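Local atomic coordinates of D-ribitol-5-phosphate phosphatase (Bacteroides thetaiotaomicron, PDB entry 4JB3), a protein that removes the phosphate group from D-ribitol-5-phosphate and D-ribitol-1-phosphate, and can also dephosphorylate the riboflavin precursor 5-amino-6-(5-phospho-D-ribitylamino)uracil. Residues Val36-Asp41 with Leu59-Gln64; Val44-Lys49 with Lys99-Gly104; Thr65-Glu70 with Arg82-Asp87. One frame throughout, in Å; residues are numbered along the deposited sequence. Where two conformers were deposited one is given.

Contact 1: Val36-Asp41 with Leu59-Gln64; sequences VDIDRD and LDKYHQ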
# COMPACT_ATOMS: atom_id res chain seq x y z
N VAL A 36 -1.53 3.91 -5.42
CA VAL A 36 -2.34 3.33 -6.49
C VAL A 36 -3.79 3.20 -6.02
O VAL A 36 -4.03 2.83 -4.87
CB VAL A 36 -1.80 1.93 -6.91
CG1 VAL A 36 -2.59 1.38 -8.07
CG2 VAL A 36 -0.31 2.00 -7.27
N ASP A 37 -4.75 3.53 -6.88
CA ASP A 37 -6.17 3.41 -6.54
C ASP A 37 -6.57 1.96 -6.29
O ASP A 37 -6.15 1.06 -7.03
CB ASP A 37 -7.07 3.85 -7.70
CG ASP A 37 -6.85 5.27 -8.14
OD1 ASP A 37 -6.14 6.02 -7.44
OD2 ASP A 37 -7.42 5.63 -9.19
N ILE A 38 -7.40 1.74 -5.28
CA ILE A 38 -8.05 0.45 -5.04
C ILE A 38 -9.48 0.50 -5.58
O ILE A 38 -10.18 1.49 -5.38
CB ILE A 38 -8.15 0.13 -3.53
CG1 ILE A 38 -6.76 -0.03 -2.91
CG2 ILE A 38 -8.99 -1.12 -3.27
CD1 ILE A 38 -5.91 -0.99 -3.66
N ASP A 39 -9.91 -0.55 -6.26
CA ASP A 39 -11.31 -0.71 -6.64
C ASP A 39 -11.77 -2.07 -6.15
O ASP A 39 -11.54 -3.09 -6.81
CB ASP A 39 -11.47 -0.60 -8.16
CG ASP A 39 -12.93 -0.56 -8.60
OD1 ASP A 39 -13.81 -1.10 -7.89
OD2 ASP A 39 -13.22 0.03 -9.67
N ARG A 40 -12.43 -2.09 -5.00
CA ARG A 40 -12.84 -3.35 -4.38
C ARG A 40 -13.84 -4.10 -5.26
O ARG A 40 -13.81 -5.32 -5.31
CB ARG A 40 -13.45 -3.12 -3.00
CG ARG A 40 -13.47 -4.38 -2.12
CD ARG A 40 -14.38 -4.22 -0.90
NE ARG A 40 -15.79 -4.24 -1.28
CZ ARG A 40 -16.58 -5.31 -1.19
NH1 ARG A 40 -17.85 -5.22 -1.56
NH2 ARG A 40 -16.12 -6.46 -0.72
N ASP A 41 -14.72 -3.37 -5.94
CA ASP A 41 -15.71 -4.01 -6.80
C ASP A 41 -15.03 -4.73 -7.96
O ASP A 41 -15.47 -5.82 -8.38
CB ASP A 41 -16.73 -3.00 -7.31
CG ASP A 41 -17.77 -2.64 -6.28
OD1 ASP A 41 -17.80 -3.28 -5.21
OD2 ASP A 41 -18.57 -1.72 -6.54
N LEU A 59 -13.73 -10.08 0.52
CA LEU A 59 -12.68 -9.09 0.27
C LEU A 59 -12.90 -7.77 1.01
O LEU A 59 -14.03 -7.29 1.12
CB LEU A 59 -12.55 -8.84 -1.22
CG LEU A 59 -12.25 -10.08 -2.07
CD1 LEU A 59 -12.08 -9.65 -3.53
CD2 LEU A 59 -11.00 -10.78 -1.57
N ASP A 60 -11.81 -7.18 1.50
CA ASP A 60 -11.87 -5.91 2.21
C ASP A 60 -10.96 -4.86 1.56
O ASP A 60 -10.04 -5.20 0.83
CB ASP A 60 -11.47 -6.10 3.67
CG ASP A 60 -11.93 -4.95 4.56
OD1 ASP A 60 -13.15 -4.86 4.81
OD2 ASP A 60 -11.08 -4.15 5.02
N LYS A 61 -11.23 -3.59 1.85
CA LYS A 61 -10.42 -2.51 1.30
C LYS A 61 -9.18 -2.23 2.15
O LYS A 61 -8.21 -1.65 1.66
CB LYS A 61 -11.27 -1.24 1.21
CG LYS A 61 -10.93 -0.30 0.06
CD LYS A 61 -11.85 0.91 0.09
CE LYS A 61 -13.29 0.48 0.26
NZ LYS A 61 -14.24 1.62 0.38
N TYR A 62 -9.21 -2.66 3.41
CA TYR A 62 -8.21 -2.20 4.39
C TYR A 62 -7.51 -3.30 5.16
O TYR A 62 -6.33 -3.17 5.49
CB TYR A 62 -8.86 -1.26 5.41
CG TYR A 62 -9.61 -0.10 4.81
CD1 TYR A 62 -8.93 0.92 4.14
CD2 TYR A 62 -10.98 -0.02 4.90
CE1 TYR A 62 -9.62 1.98 3.59
CE2 TYR A 62 -11.68 1.03 4.35
CZ TYR A 62 -10.99 2.02 3.69
OH TYR A 62 -11.69 3.08 3.15
N HIS A 63 -8.24 -4.36 5.47
CA HIS A 63 -7.74 -5.43 6.31
C HIS A 63 -8.42 -6.74 5.92
O HIS A 63 -9.60 -6.95 6.21
CB HIS A 63 -8.02 -5.11 7.78
CG HIS A 63 -7.49 -6.12 8.74
ND1 HIS A 63 -6.22 -6.06 9.28
CD2 HIS A 63 -8.07 -7.22 9.29
CE1 HIS A 63 -6.03 -7.08 10.09
NE2 HIS A 63 -7.14 -7.80 10.12
N GLN A 64 -7.67 -7.63 5.27
CA GLN A 64 -8.23 -8.91 4.86
C GLN A 64 -8.43 -9.83 6.05
O GLN A 64 -7.85 -9.61 7.12
CB GLN A 64 -7.34 -9.59 3.83
CG GLN A 64 -6.92 -8.71 2.65
CD GLN A 64 -8.09 -8.06 1.95
OE1 GLN A 64 -9.20 -8.61 1.89
NE2 GLN A 64 -7.86 -6.86 1.42

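Contact 2: Val44-Lys49 with Lys99-Gly104; sequences VQAFIK and KQAWLG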
# COMPACT_ATOMS: atom_id res chain seq x y z
N VAL A 44 -13.56 -7.89 -6.48
CA VAL A 44 -14.62 -8.88 -6.28
C VAL A 44 -14.94 -9.58 -7.60
O VAL A 44 -15.01 -10.81 -7.66
CB VAL A 44 -15.87 -8.23 -5.69
CG1 VAL A 44 -17.09 -9.13 -5.82
CG2 VAL A 44 -15.63 -7.86 -4.22
N GLN A 45 -15.09 -8.80 -8.67
CA GLN A 45 -15.32 -9.37 -10.00
C GLN A 45 -14.19 -10.30 -10.43
O GLN A 45 -14.44 -11.37 -10.99
CB GLN A 45 -15.48 -8.26 -11.04
CG GLN A 45 -16.79 -7.49 -10.95
CD GLN A 45 -17.99 -8.34 -11.33
OE1 GLN A 45 -18.02 -8.96 -12.40
NE2 GLN A 45 -18.99 -8.37 -10.45
N ALA A 46 -12.94 -9.90 -10.17
CA ALA A 46 -11.78 -10.68 -10.59
C ALA A 46 -11.73 -12.01 -9.86
O ALA A 46 -11.37 -13.04 -10.45
CB ALA A 46 -10.50 -9.89 -10.37
N PHE A 47 -12.05 -12.00 -8.57
CA PHE A 47 -12.06 -13.25 -7.82
C PHE A 47 -13.26 -14.13 -8.14
O PHE A 47 -13.14 -15.36 -8.14
CB PHE A 47 -11.89 -13.03 -6.31
CG PHE A 47 -10.46 -12.77 -5.91
CD1 PHE A 47 -9.93 -11.48 -5.93
CD2 PHE A 47 -9.63 -13.83 -5.56
CE1 PHE A 47 -8.60 -11.25 -5.58
CE2 PHE A 47 -8.30 -13.61 -5.20
CZ PHE A 47 -7.79 -12.32 -5.21
N ILE A 48 -14.42 -13.53 -8.41
CA ILE A 48 -15.58 -14.31 -8.85
C ILE A 48 -15.23 -15.09 -10.13
O ILE A 48 -15.62 -16.25 -10.28
CB ILE A 48 -16.83 -13.43 -9.06
CG1 ILE A 48 -17.38 -12.98 -7.71
CG2 ILE A 48 -17.90 -14.17 -9.85
CD1 ILE A 48 -18.50 -11.95 -7.80
N LYS A 49 -14.46 -14.46 -11.01
CA LYS A 49 -14.03 -15.07 -12.27
C LYS A 49 -13.28 -16.39 -12.03
O LYS A 49 -13.38 -17.31 -12.84
CB LYS A 49 -13.18 -14.09 -13.09
CG LYS A 49 -12.61 -14.66 -14.39
CD LYS A 49 -11.94 -13.58 -15.24
CE LYS A 49 -11.33 -14.18 -16.50
NZ LYS A 49 -10.75 -13.14 -17.39
N LYS A 99 -2.54 -14.36 -9.45
CA LYS A 99 -1.93 -13.03 -9.51
C LYS A 99 -2.87 -12.05 -10.21
O LYS A 99 -3.08 -10.93 -9.73
CB LYS A 99 -0.59 -13.06 -10.24
CG LYS A 99 0.07 -11.69 -10.38
CD LYS A 99 1.43 -11.81 -11.04
CE LYS A 99 2.02 -10.44 -11.33
NZ LYS A 99 3.40 -10.57 -11.87
N GLN A 100 -3.44 -12.46 -11.35
CA GLN A 100 -4.31 -11.55 -12.09
C GLN A 100 -5.54 -11.16 -11.28
O GLN A 100 -6.00 -10.01 -11.37
CB GLN A 100 -4.68 -12.13 -13.46
CG GLN A 100 -3.50 -12.18 -14.43
CD GLN A 100 -2.78 -10.85 -14.55
OE1 GLN A 100 -3.41 -9.80 -14.72
NE2 GLN A 100 -1.45 -10.88 -14.47
N ALA A 101 -6.05 -12.08 -10.46
CA ALA A 101 -7.17 -11.74 -9.59
C ALA A 101 -6.77 -10.68 -8.57
O ALA A 101 -7.48 -9.69 -8.39
CB ALA A 101 -7.73 -12.98 -8.90
N TRP A 102 -5.62 -10.85 -7.93
CA TRP A 102 -5.10 -9.83 -7.03
C TRP A 102 -4.93 -8.47 -7.69
O TRP A 102 -5.21 -7.43 -7.08
CB TRP A 102 -3.77 -10.29 -6.42
CG TRP A 102 -3.98 -11.10 -5.18
CD1 TRP A 102 -3.81 -12.45 -5.04
CD2 TRP A 102 -4.45 -10.62 -3.90
NE1 TRP A 102 -4.12 -12.84 -3.76
CE2 TRP A 102 -4.53 -11.74 -3.04
CE3 TRP A 102 -4.80 -9.36 -3.41
CZ2 TRP A 102 -4.92 -11.62 -1.72
CZ3 TRP A 102 -5.20 -9.25 -2.10
CH2 TRP A 102 -5.27 -10.37 -1.26
N LEU A 103 -4.45 -8.46 -8.93
CA LEU A 103 -4.23 -7.19 -9.62
C LEU A 103 -5.56 -6.51 -9.96
O LEU A 103 -5.58 -5.32 -10.30
CB LEU A 103 -3.36 -7.39 -10.86
CG LEU A 103 -1.94 -7.85 -10.54
CD1 LEU A 103 -1.13 -7.98 -11.82
CD2 LEU A 103 -1.26 -6.90 -9.58
N GLY A 104 -6.65 -7.26 -9.85
CA GLY A 104 -7.98 -6.71 -10.02
C GLY A 104 -8.31 -5.63 -9.00
O GLY A 104 -9.21 -4.82 -9.23

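Contact 3: Thr65-Glu70 with Arg82-Asp87; sequences TGIFQE and RKQLGD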
# COMPACT_ATOMS: atom_id res chain seq x y z
N THR A 65 -9.27 -10.85 5.87
CA THR A 65 -9.48 -11.88 6.88
C THR A 65 -9.30 -13.26 6.25
O THR A 65 -9.07 -13.37 5.04
CB THR A 65 -10.89 -11.79 7.49
OG1 THR A 65 -11.87 -11.97 6.46
CG2 THR A 65 -11.09 -10.43 8.15
N GLY A 66 -9.40 -14.30 7.07
CA GLY A 66 -9.28 -15.66 6.56
C GLY A 66 -7.95 -15.92 5.87
O GLY A 66 -6.91 -15.40 6.30
N ILE A 67 -7.97 -16.70 4.79
CA ILE A 67 -6.74 -17.03 4.10
C ILE A 67 -6.12 -15.81 3.41
O ILE A 67 -4.92 -15.78 3.15
CB ILE A 67 -6.92 -18.18 3.08
CG1 ILE A 67 -7.94 -17.80 2.00
CG2 ILE A 67 -7.29 -19.47 3.78
CD1 ILE A 67 -7.96 -18.78 0.83
N PHE A 68 -6.94 -14.81 3.13
CA PHE A 68 -6.44 -13.56 2.56
C PHE A 68 -5.57 -12.83 3.57
O PHE A 68 -4.50 -12.34 3.22
CB PHE A 68 -7.61 -12.69 2.06
CG PHE A 68 -8.31 -13.27 0.87
CD1 PHE A 68 -9.28 -14.26 1.02
CD2 PHE A 68 -8.00 -12.83 -0.42
CE1 PHE A 68 -9.92 -14.80 -0.09
CE2 PHE A 68 -8.64 -13.36 -1.53
CZ PHE A 68 -9.59 -14.36 -1.36
N GLN A 69 -6.02 -12.77 4.83
CA GLN A 69 -5.19 -12.23 5.91
C GLN A 69 -3.93 -13.06 6.10
O GLN A 69 -2.83 -12.51 6.26
CB GLN A 69 -5.96 -12.19 7.22
CG GLN A 69 -5.10 -11.88 8.43
CD GLN A 69 -5.92 -11.59 9.67
OE1 GLN A 69 -7.09 -11.97 9.75
NE2 GLN A 69 -5.33 -10.90 10.64
N GLU A 70 -4.08 -14.38 6.11
CA GLU A 70 -2.93 -15.26 6.30
C GLU A 70 -1.86 -15.01 5.24
O GLU A 70 -0.67 -14.98 5.55
CB GLU A 70 -3.34 -16.74 6.36
CG GLU A 70 -4.04 -17.10 7.65
CD GLU A 70 -4.69 -18.47 7.61
OE1 GLU A 70 -4.55 -19.16 6.59
OE2 GLU A 70 -5.36 -18.84 8.60
N ARG A 82 -2.68 -20.04 -2.98
CA ARG A 82 -3.20 -20.50 -4.26
C ARG A 82 -3.94 -21.83 -4.11
O ARG A 82 -5.05 -22.01 -4.62
CB ARG A 82 -2.05 -20.68 -5.25
CG ARG A 82 -2.47 -21.21 -6.61
CD ARG A 82 -1.30 -21.89 -7.30
NE ARG A 82 -0.76 -23.00 -6.51
CZ ARG A 82 -1.30 -24.21 -6.47
NH1 ARG A 82 -2.39 -24.49 -7.18
NH2 ARG A 82 -0.75 -25.16 -5.72
N LYS A 83 -3.32 -22.76 -3.39
CA LYS A 83 -3.92 -24.06 -3.13
C LYS A 83 -5.24 -23.92 -2.35
O LYS A 83 -6.26 -24.49 -2.73
CB LYS A 83 -2.92 -24.94 -2.36
CG LYS A 83 -3.29 -26.41 -2.29
CD LYS A 83 -4.16 -26.72 -1.10
CE LYS A 83 -4.47 -28.20 -1.04
NZ LYS A 83 -5.57 -28.50 -0.09
N GLN A 84 -5.21 -23.18 -1.25
CA GLN A 84 -6.41 -23.06 -0.43
C GLN A 84 -7.53 -22.26 -1.09
O GLN A 84 -8.71 -22.59 -0.91
CB GLN A 84 -6.08 -22.54 0.98
CG GLN A 84 -5.23 -23.54 1.76
CD GLN A 84 -4.98 -23.13 3.20
OE1 GLN A 84 -5.81 -22.48 3.83
NE2 GLN A 84 -3.83 -23.52 3.73
N LEU A 85 -7.17 -21.24 -1.87
CA LEU A 85 -8.16 -20.51 -2.66
C LEU A 85 -8.79 -21.44 -3.69
O LEU A 85 -10.01 -21.44 -3.87
CB LEU A 85 -7.51 -19.30 -3.34
CG LEU A 85 -8.42 -18.47 -4.25
CD1 LEU A 85 -9.53 -17.85 -3.45
CD2 LEU A 85 -7.60 -17.39 -4.96
N GLY A 86 -7.97 -22.25 -4.35
CA GLY A 86 -8.47 -23.22 -5.31
C GLY A 86 -9.45 -24.20 -4.69
O GLY A 86 -10.44 -24.58 -5.31
N ASP A 87 -9.17 -24.62 -3.45
CA ASP A 87 -10.08 -25.55 -2.78
C ASP A 87 -11.43 -24.88 -2.53
O ASP A 87 -12.48 -25.52 -2.66
CB ASP A 87 -9.48 -26.03 -1.45
CG ASP A 87 -8.26 -26.91 -1.62
OD1 ASP A 87 -8.01 -27.41 -2.74
OD2 ASP A 87 -7.56 -27.12 -0.62
O HOH W 1 -5.31 -21.75 6.33

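Contact 1: Val36-Asp41 with Leu59-Gln64
Arg40, at the start of helix 40-50, and Lys61, in the irregular loop 59-64, bring the two backbones together, with their CA atoms 6.2 Å apart and no strand or helix pairing between them. Arg40 reaches across the gap. CG stands anti to the backbone N (chi1 -161°) and the chain bends at chi3, which swings the guanidinium round to the carbonyl of Leu59. There NH2 donates to Leu59 O at 2.9 Å in a rather bent bond (140° at the hydrogen), coming from above the carbonyl plane. NH1 forms a salt bridge with Asp56, so one guanidinium joins helix 55-58 to the loop that follows it; the several donors of an arginine suit such a double task. Beside it, the hydrocarbon parts of Ile38 and Lys61 slide past each other in opposite directions, CG2 of Ile38 lying 3.9 Å from CG of Lys61. A lysine is apt here because its long aliphatic stem can pack on Ile38 while the residue as a whole stays exposed.

The loop holds its own shape. Gln64 grips Asp60 with both ends of its amide: NE2 gives to Asp60 O at 2.8 Å, and OE1 accepts from Asp60 N at 3.0 Å. The carboxylate oxygen OD2 of Asp60 takes the N-H groups of Tyr62 and His63, an Asx turn and Asx motif. Lys61 O and Gln64 NE2 also bind a glycerol, and the Lys61 side chain comes within about 5 Å of that of Asp194, a sodium ligand.

Asp39 caps helix 40-50, its OD1 accepting from Lys42 N. The contact thus lies where the chain, having left strand 26-29 and helix 31-35, enters the helical cap, with the loop between helices 55-58 and 66-72 folded against that entry.

Contact 2: Val44-Lys49 with Lys99-Gly104
Phe47 leaves helix 40-50 and lays its ring over Ala101 of helix 95-103. CG lies anti to the carbonyl carbon (chi1 -79°), which turns the ring from CB towards the second helix. The Ala101 methyl sits over the centre of one ring face in a CH-pi contact, CB to centroid 3.6 Å, and so is near CG, CD1, CD2, CE2 and CZ alike. CE1 in addition comes to 3.4 Å from Ala101 O. At the tip, CZ meets the face of the Trp102 indole 4.0 Å from CE2, an edge-to-face (T-shaped) pair with planes at 88°.

Small residues allow this closeness. The two helices run nearly antiparallel (159°) with axes only 8.1 Å apart, as neighbours in the all-helical cap of this HAD phosphatase. Ala46 CB touches Ala101 O at 3.6 Å, and Gly104 is suited to its place because a beta carbon there would fall 2.6 Å from Ala46 CB.

With only a methyl at Phe47, as in an alanine, the Ala101 methyl is likely to face a gap and the indole to lose its edge-on partner. The large indole of Trp102 also meets the rings of Phe81, Phe105 and Phe135, while Phe47 makes a second edge-to-face pair with Phe68 of helix 66-72.

Contact 3: Thr65-Glu70 with Arg82-Asp87
Within the helical cap, Ile67 and Gln84 face each other across a helical hairpin in which helix 66-72 turns back through a short loop into helix 78-89. The two segments run almost exactly antiparallel (172°), but their axes stay 10.4 Å apart, so large side chains rather than backbones fill the space between.

Ile67 sends its two branches to different targets. Its CG1 lies between the backbone N and the carbonyl carbon (chi1 61°), and the chain then extends, carrying CD1 to 3.7 Å from Leu85 N. The other branch, CG2, rests 3.4 Å from Gln84 OE1. A branched apolar residue thus covers both the backbone of the opposite helix and the flank of a neighbouring amide; Ile67 also packs on Phe81 and Leu88. Deeper in, Leu85 CD1 approaches Phe68 CZ at 4.1 Å. Leucine suits this buried site, since its forked end meets Phe68 and also packs against Phe47 and Leu50 of helix 40-50.

Towards the more exposed side the chemistry turns polar. Glu70 OE1 and Gln84 OE1 are both acceptors and stand 4.5 Å apart, so they cannot bond to each other directly. One water lies between them and donates to both, 2.7 Å from Glu70 OE1 and 2.7 Å from Gln84 OE1. It uses both of its hydrogens in doing so, and joins the two acceptors at the more exposed side of the pair. The extended side chain of Gln84 brings its amide out to this water.

The antiparallel pair is a helical hairpin, apolar toward the cap interior and bridged by water toward the more exposed side, and belongs to the alpha-helical cap that many HAD phosphatases carry beside their Rossmann-like core.

Overall arrangement
From strand 26-29, which leads to the probable nucleophile Asp30, the chain enters the cap through 36-41. Contact 1 closes the first loop when 59-64 returns to that entry. Contact 3 follows in series, pairing helices 66-72 and 78-89 soon after. Contact 2 closes the longest loop: it starts at 44-49, inside the loop of contact 1, and ends at 99-104, so it crosses contact 1 and encloses contact 3. The three meet in one apolar interior, where Leu59 packs on Phe47 and Phe68, and Phe68 on Trp102. Together they tie helices 40-50, 66-72, 78-89 and 95-103 to the loop near the metal site.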